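Local coordinates for protein nine-heme cytochrome c (Desulfovibrio desulfuricans, PDB 1OFW) that carries electrons through nine c-type hemes and may form part of a transmembrane redox complex supplying electrons for sulfate reduction, at residues E107-T119 and H264-V276. Residues are numbered along the deposited sequence; the frame is centred on the assembly and turned at random.
With HEC (heme c), chain J.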
# COMPACT_ATOMS: atom_id res chain seq x y z
N GLU A 107 -4.93 5.01 9.86
CA GLU A 107 -5.11 5.07 11.29
C GLU A 107 -3.82 5.17 12.08
O GLU A 107 -3.88 5.37 13.31
CB GLU A 107 -5.86 3.80 11.73
CG GLU A 107 -7.23 3.71 11.09
CD GLU A 107 -8.02 2.48 11.49
OE1 GLU A 107 -7.55 1.70 12.35
OE2 GLU A 107 -9.12 2.31 10.91
N ARG A 108 -2.66 4.99 11.47
CA ARG A 108 -1.37 5.00 12.12
C ARG A 108 -0.62 6.30 11.79
O ARG A 108 -0.39 6.57 10.62
CB ARG A 108 -0.49 3.83 11.70
CG ARG A 108 -1.13 2.48 12.09
CD ARG A 108 -0.41 1.25 11.61
NE ARG A 108 1.02 1.30 11.86
CZ ARG A 108 1.94 0.55 11.27
NH1 ARG A 108 1.56 -0.35 10.41
NH2 ARG A 108 3.21 0.74 11.60
N ARG A 109 -0.30 7.07 12.82
CA ARG A 109 0.25 8.41 12.59
C ARG A 109 1.46 8.41 11.69
O ARG A 109 1.61 9.35 10.89
CB ARG A 109 0.64 9.03 13.94
CG ARG A 109 0.71 10.51 13.93
CD ARG A 109 1.30 11.16 15.19
NE ARG A 109 2.26 12.14 14.69
CZ ARG A 109 3.56 12.34 14.70
NH1 ARG A 109 4.43 11.52 15.28
NH2 ARG A 109 4.04 13.43 14.07
N GLU A 110 2.34 7.42 11.78
CA GLU A 110 3.59 7.41 11.02
C GLU A 110 3.30 7.19 9.54
O GLU A 110 4.11 7.53 8.68
CB GLU A 110 4.57 6.38 11.56
CG GLU A 110 4.13 4.95 11.49
CD GLU A 110 3.42 4.44 12.72
OE1 GLU A 110 2.79 5.20 13.47
OE2 GLU A 110 3.46 3.23 12.99
N CYS A 111 2.15 6.65 9.22
CA CYS A 111 1.75 6.41 7.85
C CYS A 111 0.83 7.48 7.29
O CYS A 111 0.81 7.72 6.07
CB CYS A 111 0.98 5.07 7.78
SG CYS A 111 1.67 3.66 8.63
N ALA A 112 0.04 8.14 8.14
CA ALA A 112 -1.12 8.91 7.76
C ALA A 112 -0.79 10.31 7.23
O ALA A 112 -1.69 10.97 6.69
CB ALA A 112 -2.09 9.01 8.92
N GLY A 113 0.47 10.68 7.40
CA GLY A 113 0.91 11.96 6.84
C GLY A 113 1.14 11.84 5.35
O GLY A 113 0.45 12.48 4.54
N CYS A 114 2.09 10.97 4.97
CA CYS A 114 2.23 10.71 3.56
C CYS A 114 0.92 10.24 2.93
O CYS A 114 0.54 10.69 1.85
CB CYS A 114 3.31 9.66 3.34
SG CYS A 114 4.97 10.26 3.67
N HIS A 115 0.22 9.33 3.59
CA HIS A 115 -0.95 8.73 2.92
C HIS A 115 -2.12 9.67 2.90
O HIS A 115 -3.09 9.39 2.19
CB HIS A 115 -1.21 7.35 3.55
CG HIS A 115 -0.25 6.37 2.93
ND1 HIS A 115 -0.55 5.79 1.71
CD2 HIS A 115 0.95 5.85 3.29
CE1 HIS A 115 0.43 4.98 1.36
NE2 HIS A 115 1.37 4.99 2.29
N ALA A 116 -2.05 10.81 3.59
CA ALA A 116 -3.08 11.82 3.37
C ALA A 116 -2.92 12.54 2.04
O ALA A 116 -3.90 13.10 1.53
CB ALA A 116 -3.07 12.86 4.49
N ILE A 117 -1.72 12.57 1.50
CA ILE A 117 -1.49 13.29 0.24
C ILE A 117 -1.12 12.41 -0.93
O ILE A 117 -1.05 12.90 -2.06
CB ILE A 117 -0.39 14.35 0.46
CG1 ILE A 117 0.97 13.80 0.87
CG2 ILE A 117 -0.92 15.35 1.47
CD1 ILE A 117 2.11 14.80 0.82
N VAL A 118 -1.00 11.11 -0.70
CA VAL A 118 -0.77 10.17 -1.80
C VAL A 118 -2.07 9.62 -2.37
O VAL A 118 -3.00 9.22 -1.66
CB VAL A 118 0.13 9.03 -1.29
CG1 VAL A 118 0.24 7.84 -2.23
CG2 VAL A 118 1.51 9.64 -1.01
N THR A 119 -2.11 9.61 -3.69
CA THR A 119 -3.10 8.90 -4.49
C THR A 119 -2.38 7.73 -5.14
O THR A 119 -1.60 7.94 -6.08
CB THR A 119 -3.75 9.81 -5.53
OG1 THR A 119 -4.47 10.86 -4.85
CG2 THR A 119 -4.77 9.05 -6.35
N HIS A 264 0.40 24.81 -0.42
CA HIS A 264 -0.33 24.79 0.86
C HIS A 264 -1.03 23.49 1.12
O HIS A 264 -1.01 22.90 2.19
CB HIS A 264 -1.30 25.97 0.88
CG HIS A 264 -0.64 27.28 1.17
ND1 HIS A 264 -1.33 28.47 0.97
CD2 HIS A 264 0.56 27.60 1.67
CE1 HIS A 264 -0.51 29.45 1.32
NE2 HIS A 264 0.65 28.98 1.74
N LEU A 265 -1.74 22.99 0.09
CA LEU A 265 -2.50 21.76 0.29
C LEU A 265 -1.61 20.56 0.52
O LEU A 265 -1.95 19.68 1.30
CB LEU A 265 -3.37 21.49 -0.96
CG LEU A 265 -4.55 22.44 -1.12
CD1 LEU A 265 -5.13 22.29 -2.53
CD2 LEU A 265 -5.58 22.16 -0.04
N GLN A 266 -0.46 20.49 -0.14
CA GLN A 266 0.43 19.36 0.08
C GLN A 266 1.13 19.45 1.42
O GLN A 266 1.07 18.49 2.21
CB GLN A 266 1.51 19.26 -1.01
CG GLN A 266 2.18 17.90 -1.07
CD GLN A 266 3.05 17.70 -2.33
OE1 GLN A 266 2.60 17.13 -3.33
NE2 GLN A 266 4.22 18.17 -2.17
N CYS A 267 1.77 20.58 1.71
CA CYS A 267 2.54 20.74 2.96
C CYS A 267 1.57 20.62 4.14
O CYS A 267 1.77 19.87 5.09
CB CYS A 267 3.24 22.10 3.01
SG CYS A 267 4.30 22.56 1.65
N MET A 268 0.48 21.37 4.11
CA MET A 268 -0.45 21.34 5.21
C MET A 268 -1.22 20.02 5.28
O MET A 268 -1.65 19.60 6.36
CB MET A 268 -1.46 22.48 5.15
CG MET A 268 -0.85 23.88 5.13
SD MET A 268 -2.18 25.10 4.94
CE MET A 268 -1.27 26.64 4.97
N GLY A 269 -1.41 19.35 4.16
CA GLY A 269 -2.17 18.10 4.16
C GLY A 269 -1.50 17.02 4.95
O GLY A 269 -2.10 16.29 5.72
N CYS A 270 -0.18 16.93 4.75
CA CYS A 270 0.58 15.95 5.53
C CYS A 270 0.63 16.35 6.99
O CYS A 270 0.41 15.54 7.90
CB CYS A 270 2.01 15.78 5.00
SG CYS A 270 2.95 14.70 6.13
N HIS A 271 0.92 17.64 7.25
CA HIS A 271 0.95 18.11 8.63
C HIS A 271 -0.34 17.77 9.39
O HIS A 271 -0.28 17.31 10.54
CB HIS A 271 1.22 19.64 8.68
CG HIS A 271 2.62 19.99 8.29
ND1 HIS A 271 2.99 21.30 8.12
CD2 HIS A 271 3.73 19.27 8.03
CE1 HIS A 271 4.28 21.36 7.78
NE2 HIS A 271 4.75 20.13 7.71
N LYS A 272 -1.47 17.98 8.74
CA LYS A 272 -2.73 17.62 9.40
C LYS A 272 -2.84 16.11 9.53
O LYS A 272 -3.22 15.61 10.59
CB LYS A 272 -3.88 18.23 8.63
CG LYS A 272 -5.26 17.97 9.25
CD LYS A 272 -6.37 18.11 8.22
CE LYS A 272 -7.54 17.19 8.60
NZ LYS A 272 -8.59 17.87 9.40
N GLY A 273 -2.52 15.34 8.50
CA GLY A 273 -2.65 13.90 8.60
C GLY A 273 -1.83 13.26 9.69
O GLY A 273 -2.26 12.23 10.24
N MET A 274 -0.69 13.82 10.04
CA MET A 274 0.08 13.14 11.10
C MET A 274 0.18 14.02 12.33
O MET A 274 1.04 13.84 13.18
CB MET A 274 1.38 12.59 10.51
CG MET A 274 2.37 13.55 9.92
SD MET A 274 3.77 12.73 9.15
CE MET A 274 4.60 11.89 10.50
N ASP A 275 -0.74 14.98 12.49
CA ASP A 275 -0.93 15.77 13.67
C ASP A 275 0.32 16.53 14.10
O ASP A 275 0.69 16.51 15.28
CB ASP A 275 -1.31 14.83 14.84
CG ASP A 275 -2.35 13.79 14.43
OD1 ASP A 275 -3.50 14.25 14.18
OD2 ASP A 275 -2.03 12.57 14.36
N VAL A 276 0.91 17.22 13.13
CA VAL A 276 2.14 17.99 13.39
C VAL A 276 1.77 19.22 14.19
O VAL A 276 0.85 19.99 13.91
CB VAL A 276 2.82 18.36 12.07
CG1 VAL A 276 3.94 19.41 12.28
CG2 VAL A 276 3.40 17.15 11.39
FE HEC J . 6.63 19.67 7.17
CHA HEC J . 7.60 19.91 10.41
CHB HEC J . 7.44 22.96 6.67
CHC HEC J . 5.68 19.42 3.92
CHD HEC J . 5.83 16.36 7.65
NA HEC J . 7.36 21.15 8.30
C1A HEC J . 7.72 21.05 9.65
C2A HEC J . 8.23 22.32 10.10
C3A HEC J . 8.17 23.17 9.07
C4A HEC J . 7.65 22.44 7.93
CMA HEC J . 8.53 24.66 8.96
CAA HEC J . 8.76 22.56 11.52
CBA HEC J . 10.28 22.34 11.60
CGA HEC J . 11.02 21.61 10.51
O1A HEC J . 11.20 20.38 10.73
O2A HEC J . 11.47 22.17 9.47
NB HEC J . 6.52 20.94 5.65
C1B HEC J . 6.94 22.27 5.59
C2B HEC J . 6.76 22.79 4.26
C3B HEC J . 6.27 21.80 3.48
C4B HEC J . 6.13 20.65 4.35
CMB HEC J . 7.09 24.24 3.89
CAB HEC J . 5.89 21.81 2.01
CBB HEC J . 6.96 22.44 1.08
NC HEC J . 5.86 18.20 6.06
C1C HEC J . 5.54 18.31 4.72
C2C HEC J . 4.97 17.06 4.22
C3C HEC J . 5.05 16.20 5.25
C4C HEC J . 5.60 16.89 6.39
CMC HEC J . 4.38 16.93 2.81
CAC HEC J . 4.61 14.72 5.38
CBC HEC J . 4.65 13.91 4.09
ND HEC J . 6.72 18.40 8.71
C1D HEC J . 6.35 17.06 8.72
C2D HEC J . 6.56 16.50 10.04
C3D HEC J . 7.03 17.49 10.82
C4D HEC J . 7.16 18.67 10.00
CMD HEC J . 6.26 15.04 10.43
CAD HEC J . 7.34 17.36 12.32
CBD HEC J . 8.87 17.22 12.49
CGD HEC J . 9.29 15.77 12.37
O1D HEC J . 9.91 15.42 11.34
O2D HEC J . 8.95 15.01 13.31
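Arg109 reaches over the C-terminal end of helix 259-273 and gives its NE-H to the carbonyl of Met274, NE to O 2.6 Å and nearly straight at 168°. The acceptor lies in the guanidinium plane, where NH2 of Arg109 adds a weak second bond to it. Asp275 OD2, near that plane at its edge, packs against Arg109 CG at 3.5 Å; at 4.3 Å from NE it forms no salt bridge, though the opposite charges probably attract. Asp275, with positive phi, is the C' residue of the Schellman motif ending this helix (Val276 N to His271 O, Asp275 N to Lys272 O); Met274 immediately precedes it. Both segments carry CXXCH heme-binding motifs: Cys111, Cys114 and His115 hold heme 4, Cys267, Cys270 and His271 heme 8, and the contact joins the two class III cytochrome c regions. Side-chain-free Gly113, Gly269 and Gly273 let the segments close in, Gly113 CA to Cys270 CA 4.2 Å, with the methyls of Ala112 and Ala116 on the carbonyl oxygens of Gly273 and Gly269. Apolar packing also reaches heme 8. Ile117 CD1 meets Gln266 CG at 3.6 Å and heme methyl CMC, while its CG2 lies over Gly269 and Cys270. Met274, bent at chi3 (-64°), lays SD and CE against methyl CMD, and Cys114 SG stands 3.7 Å from CBC.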